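Long-range contacts in beta-phosphoglucomutase (Clostridium difficile, PDB 4GIB), which probably interconverts beta-D-glucose 1-phosphate and beta-D-glucose 6-phosphate, with magnesium as its cofactor: residues D34-D39 with I191-A196; V211-Y216 with D227-L232. All blocks are in the same frame, centred on the assembly; numbering follows the deposited sequence.

Interaction 1 (D34-D39 with I191-A196). With NA (sodium ion), chain D; PO4 (phosphate ion), chain E.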
loop_
_atom_site.group_PDB
_atom_site.type_symbol
_atom_site.label_atom_id
_atom_site.label_comp_id
_atom_site.label_asym_id
_atom_site.label_seq_id
_atom_site.Cartn_x
_atom_site.Cartn_y
_atom_site.Cartn_z
ATOM N N ASP A 34 4.016 0.163 -1.115
ATOM C CA ASP A 34 4.947 0.933 -0.262
ATOM C C ASP A 34 5.162 0.339 1.140
ATOM O O ASP A 34 4.215 0.090 1.863
ATOM C CB ASP A 34 4.410 2.356 -0.112
ATOM C CG ASP A 34 5.317 3.249 0.711
ATOM O OD1 ASP A 34 6.553 2.988 0.793
ATOM O OD2 ASP A 34 4.771 4.230 1.283
ATOM N N GLY A 35 6.418 0.103 1.509
ATOM C CA GLY A 35 6.756 -0.406 2.843
ATOM C C GLY A 35 6.536 -1.892 3.083
ATOM O O GLY A 35 6.734 -2.381 4.202
ATOM N N VAL A 36 6.111 -2.613 2.047
ATOM C CA VAL A 36 5.942 -4.066 2.153
ATOM C C VAL A 36 6.697 -4.710 1.000
ATOM O O VAL A 36 7.585 -5.522 1.229
ATOM C CB VAL A 36 4.460 -4.490 2.188
ATOM C CG1 VAL A 36 4.343 -6.000 2.483
ATOM C CG2 VAL A 36 3.701 -3.693 3.253
ATOM N N ILE A 37 6.364 -4.341 -0.231
ATOM C CA ILE A 37 7.078 -4.862 -1.407
ATOM C C ILE A 37 8.361 -4.034 -1.652
ATOM O O ILE A 37 9.416 -4.574 -1.924
ATOM C CB ILE A 37 6.206 -4.828 -2.671
ATOM C CG1 ILE A 37 4.918 -5.623 -2.462
ATOM C CG2 ILE A 37 6.987 -5.381 -3.880
ATOM C CD1 ILE A 37 5.135 -7.069 -2.109
ATOM N N THR A 38 8.247 -2.718 -1.532
ATOM C CA THR A 38 9.382 -1.834 -1.725
ATOM C C THR A 38 9.081 -0.456 -1.104
ATOM O O THR A 38 7.935 -0.137 -0.817
ATOM C CB THR A 38 9.685 -1.683 -3.237
ATOM O OG1 THR A 38 10.964 -1.085 -3.429
ATOM C CG2 THR A 38 8.600 -0.870 -3.939
ATOM N N ASP A 39 10.109 0.363 -0.922
ATOM C CA ASP A 39 9.919 1.696 -0.345
ATOM C C ASP A 39 9.735 2.775 -1.409
ATOM O O ASP A 39 10.633 3.057 -2.188
ATOM C CB ASP A 39 11.085 2.030 0.566
ATOM C CG ASP A 39 11.196 1.062 1.727
ATOM O OD1 ASP A 39 10.207 0.877 2.465
ATOM O OD2 ASP A 39 12.282 0.489 1.909
ATOM N N ILE A 191 -5.305 -12.790 3.620
ATOM C CA ILE A 191 -4.331 -12.208 4.537
ATOM C C ILE A 191 -3.962 -10.901 3.861
ATOM O O ILE A 191 -3.619 -10.904 2.670
ATOM C CB ILE A 191 -2.991 -13.013 4.634
ATOM C CG1 ILE A 191 -3.189 -14.507 4.900
ATOM C CG2 ILE A 191 -2.074 -12.387 5.701
ATOM C CD1 ILE A 191 -3.211 -14.922 6.348
ATOM N N GLY A 192 -4.037 -9.797 4.592
ATOM C CA GLY A 192 -3.648 -8.489 4.066
ATOM C C GLY A 192 -2.384 -8.033 4.802
ATOM O O GLY A 192 -2.353 -8.056 6.053
ATOM N N ILE A 193 -1.347 -7.642 4.043
ATOM C CA ILE A 193 -0.068 -7.174 4.614
ATOM C C ILE A 193 0.171 -5.671 4.352
ATOM O O ILE A 193 0.063 -5.197 3.213
ATOM C CB ILE A 193 1.108 -8.010 4.109
ATOM C CG1 ILE A 193 0.797 -9.501 4.348
ATOM C CG2 ILE A 193 2.390 -7.549 4.769
ATOM C CD1 ILE A 193 1.963 -10.415 4.256
ATOM N N GLU A 194 0.555 -4.943 5.405
ATOM C CA GLU A 194 0.667 -3.487 5.332
ATOM C C GLU A 194 1.614 -2.904 6.402
ATOM O O GLU A 194 1.935 -3.584 7.384
ATOM C CB GLU A 194 -0.764 -2.969 5.502
ATOM C CG GLU A 194 -1.003 -1.528 5.467
ATOM C CD GLU A 194 -0.529 -0.866 4.204
ATOM O OE1 GLU A 194 0.700 -0.931 3.930
ATOM O OE2 GLU A 194 -1.372 -0.235 3.515
ATOM N N ASP A 195 2.086 -1.666 6.195
ATOM C CA ASP A 195 2.998 -0.997 7.149
ATOM C C ASP A 195 2.447 0.299 7.767
ATOM O O ASP A 195 3.160 0.982 8.504
ATOM C CB ASP A 195 4.352 -0.666 6.489
ATOM C CG ASP A 195 4.272 0.541 5.533
ATOM O OD1 ASP A 195 3.179 0.824 5.007
ATOM O OD2 ASP A 195 5.310 1.207 5.302
ATOM N N ALA A 196 1.211 0.668 7.446
ATOM C CA ALA A 196 0.612 1.902 7.996
ATOM C C ALA A 196 -0.700 1.556 8.654
ATOM O O ALA A 196 -1.392 0.636 8.222
ATOM C CB ALA A 196 0.413 2.940 6.910
HETATM NA NA NA D . 2.069 0.560 2.993
HETATM P P PO4 E . 0.653 2.591 -1.545
HETATM O O1 PO4 E . 0.966 2.523 -0.068
HETATM O O2 PO4 E . 0.772 4.016 -2.037
HETATM O O3 PO4 E . 1.621 1.742 -2.310
HETATM O O4 PO4 E . -0.756 2.094 -1.741
HETATM O O HOH W 1 1.604 2.637 2.618
#
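Val-36 packs over the strand 190-194 while Asp-195, just past the C-terminal end of the strand, reaches the backbone of Asp-34 and Gly-35, joining the helical turn 33-37 to the end of strand 190-194 in the HAD-like Rossmann fold, at what is predicted to be the active site. The two methyls of Val-36 divide the work. With CG1 anti to the backbone N (chi1 -173°), that branch meets Ile-193 CG2 at 3.4 Å, tighter than usual carbon contact, the two side chains crossing at about a right angle. CG2 lies against the backbone of Glu-194, 3.7 Å from its CA.

Asp-195 is the polar counterpart. Its OD2 approaches Gly-35 CA and forms a salt bridge with Lys-68, which also pairs with Asp-34 OD2. Its OD1 and Asp-34 O both bind a sodium ion, completed by Glu-194 OE1 (2.2 Å), water 1 and Asp-32, the predicted nucleophile. The sodium occupies what is predicted to be a magnesium site; no hydrogen bond crosses between the segments, and their polar link runs through the metal. A phosphate, probably from the crystallisation liquor, accepts a nearly straight bond from Asp-34 N to O3 (3.1 Å, 176°). Glu-194 OE1 also accepts Asp-195 N on its anti side at 2.8 Å.

Interaction 2 (V211-Y216 with D227-L232)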
loop_
_atom_site.group_PDB
_atom_site.type_symbol
_atom_site.label_atom_id
_atom_site.label_comp_id
_atom_site.label_asym_id
_atom_site.label_seq_id
_atom_site.Cartn_x
_atom_site.Cartn_y
_atom_site.Cartn_z
ATOM N N VAL A 211 -1.835 -8.190 8.780
ATOM C CA VAL A 211 -0.433 -8.344 9.186
ATOM C C VAL A 211 0.245 -6.984 9.030
ATOM O O VAL A 211 0.292 -6.409 7.919
ATOM C CB VAL A 211 0.313 -9.378 8.339
ATOM C CG1 VAL A 211 1.762 -9.546 8.844
ATOM C CG2 VAL A 211 -0.433 -10.718 8.349
ATOM N N GLY A 212 0.736 -6.463 10.152
ATOM C CA GLY A 212 1.411 -5.174 10.192
ATOM C C GLY A 212 2.917 -5.351 10.278
ATOM O O GLY A 212 3.422 -6.264 10.953
ATOM N N VAL A 213 3.639 -4.479 9.575
ATOM C CA VAL A 213 5.096 -4.517 9.548
ATOM C C VAL A 213 5.667 -3.190 9.982
ATOM O O VAL A 213 5.547 -2.195 9.264
ATOM C CB VAL A 213 5.632 -4.813 8.131
ATOM C CG1 VAL A 213 7.154 -4.859 8.148
ATOM C CG2 VAL A 213 5.071 -6.114 7.612
ATOM N N GLY A 214 6.309 -3.178 11.149
ATOM C CA GLY A 214 6.915 -1.970 11.677
ATOM C C GLY A 214 6.686 -1.818 13.168
ATOM O O GLY A 214 6.661 -2.804 13.904
ATOM N N ASN A 215 6.524 -0.567 13.594
ATOM C CA ASN A 215 6.291 -0.205 14.986
ATOM C C ASN A 215 5.027 -0.854 15.533
ATOM O O ASN A 215 3.959 -0.779 14.913
ATOM C CB ASN A 215 6.164 1.321 15.099
ATOM C CG ASN A 215 5.781 1.779 16.496
ATOM O OD1 ASN A 215 6.110 1.129 17.491
ATOM N ND2 ASN A 215 5.093 2.914 16.577
ATOM N N TYR A 216 5.142 -1.465 16.707
ATOM C CA TYR A 216 4.005 -2.137 17.299
ATOM C C TYR A 216 2.924 -1.182 17.767
ATOM O O TYR A 216 1.740 -1.454 17.588
ATOM C CB TYR A 216 4.418 -3.002 18.481
ATOM C CG TYR A 216 3.220 -3.566 19.197
ATOM C CD1 TYR A 216 2.663 -4.770 18.802
ATOM C CD2 TYR A 216 2.622 -2.880 20.250
ATOM C CE1 TYR A 216 1.559 -5.289 19.437
ATOM C CE2 TYR A 216 1.509 -3.390 20.891
ATOM C CZ TYR A 216 0.981 -4.601 20.478
ATOM O OH TYR A 216 -0.126 -5.139 21.097
ATOM N N ASP A 227 8.296 -7.084 13.117
ATOM C CA ASP A 227 9.255 -5.982 13.095
ATOM C C ASP A 227 9.620 -5.480 11.710
ATOM O O ASP A 227 9.668 -4.274 11.488
ATOM C CB ASP A 227 10.565 -6.409 13.797
ATOM C CG ASP A 227 10.383 -6.649 15.285
ATOM O OD1 ASP A 227 9.338 -6.241 15.825
ATOM O OD2 ASP A 227 11.292 -7.233 15.926
ATOM N N SER A 228 9.916 -6.411 10.805
ATOM C CA SER A 228 10.332 -6.076 9.462
ATOM C C SER A 228 9.933 -7.172 8.483
ATOM O O SER A 228 9.506 -8.266 8.897
ATOM C CB SER A 228 11.848 -5.876 9.408
ATOM O OG SER A 228 12.533 -7.086 9.642
ATOM N N THR A 229 10.093 -6.872 7.188
ATOM C CA THR A 229 9.724 -7.797 6.116
ATOM C C THR A 229 10.460 -9.143 6.223
ATOM O O THR A 229 9.959 -10.162 5.747
ATOM C CB THR A 229 9.921 -7.152 4.714
ATOM O OG1 THR A 229 11.285 -6.741 4.554
ATOM C CG2 THR A 229 9.000 -5.922 4.540
ATOM N N ASN A 230 11.629 -9.149 6.864
ATOM C CA ASN A 230 12.390 -10.391 7.084
ATOM C C ASN A 230 11.713 -11.349 8.042
ATOM O O ASN A 230 12.082 -12.527 8.109
ATOM C CB ASN A 230 13.781 -10.093 7.647
ATOM C CG ASN A 230 14.814 -9.878 6.580
ATOM O OD1 ASN A 230 14.720 -10.424 5.476
ATOM N ND2 ASN A 230 15.850 -9.126 6.918
ATOM N N GLN A 231 10.749 -10.834 8.801
ATOM C CA GLN A 231 10.025 -11.632 9.777
ATOM C C GLN A 231 8.781 -12.261 9.136
ATOM O O GLN A 231 8.117 -13.070 9.758
ATOM C CB GLN A 231 9.594 -10.747 10.946
ATOM C CG GLN A 231 10.712 -9.896 11.571
ATOM C CD GLN A 231 11.776 -10.723 12.235
ATOM O OE1 GLN A 231 11.473 -11.676 12.945
ATOM N NE2 GLN A 231 13.038 -10.348 12.038
ATOM N N LEU A 232 8.459 -11.857 7.905
ATOM C CA LEU A 232 7.297 -12.385 7.180
ATOM C C LEU A 232 7.580 -13.761 6.566
ATOM O O LEU A 232 7.732 -13.891 5.349
ATOM C CB LEU A 232 6.867 -11.419 6.080
ATOM C CG LEU A 232 6.303 -10.062 6.513
ATOM C CD1 LEU A 232 6.002 -9.229 5.283
ATOM C CD2 LEU A 232 5.059 -10.259 7.360
#
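Val-213 and Leu-232 meet at the edge of the parallel Rossmann-type sheet, where the end of strand 209-213 faces the loop that leaves the outermost strand 224-226 and leads into helix 234-247. The contact is chiefly apolar. Leu-232 turns both methyls to the strand: CD2 lies 3.7 Å from Val-211 CG1, while CD1 comes within 4.0 Å of Val-213 CG2. Leu-232 and Val-211 lie alongside each other, pointing opposite ways, whereas Leu-232 and Val-213 meet at a slant. Ile-193 of the neighbouring strand 190-194 and Ile-121 of helix 121-130 also touch Leu-232, so this cluster joins the sheet to a helix packed on it.

A second set of contacts sets side chain against backbone. Val-213 CG1, anti to the backbone N (chi1 -179°), points at the main chain around Ser-228, 3.6 Å from its C atom, and CG1 also comes within 4.2 Å of Thr-229 CG2. The two methyls of Val-213 thus serve different neighbours, CG1 the backbone leading into the 3-10 turn and CG2 the leucine after it. That turn, 229-231, is closed by backbone bonds from Gln-231 N to Ser-228 O and from Leu-232 N to Thr-229 O. Thr-229 OG1 is held from outside the contact, by a hydrogen bond with Pro-119 O.

Polar contact across the segments is slight and confined to the backbone, with no conventional hydrogen bond. Where strand 209-213 gives way to loop, Gly-214 CA makes a CA-H...O contact with Asp-227 O at 3.6 Å, 131° at the hydrogen.

Interactions 1 and 2 sit side by side on one parallel sheet, their centres about 9 Å apart, because strands 190-194 and 209-213 are neighbours in it. Probable backbone hydrogen bonds join them directly: Val-211 N to Gly-192 O at 2.8 Å and Val-213 N to Glu-194 O at 2.9 Å. Side chains continue the link, since Ile-193 touches Val-211 and belongs to both apolar clusters, making one apolar layer from the helix 33-37 to the sheet edge. Interaction 1 holds the metal site itself; interaction 2 lies farther along the sheet, with the nearest atom of the Val-213 side chain about 8 Å from the sodium. Asp-195 CB rests 3.4 Å from Val-213 O, packing a metal ligand against interaction 2.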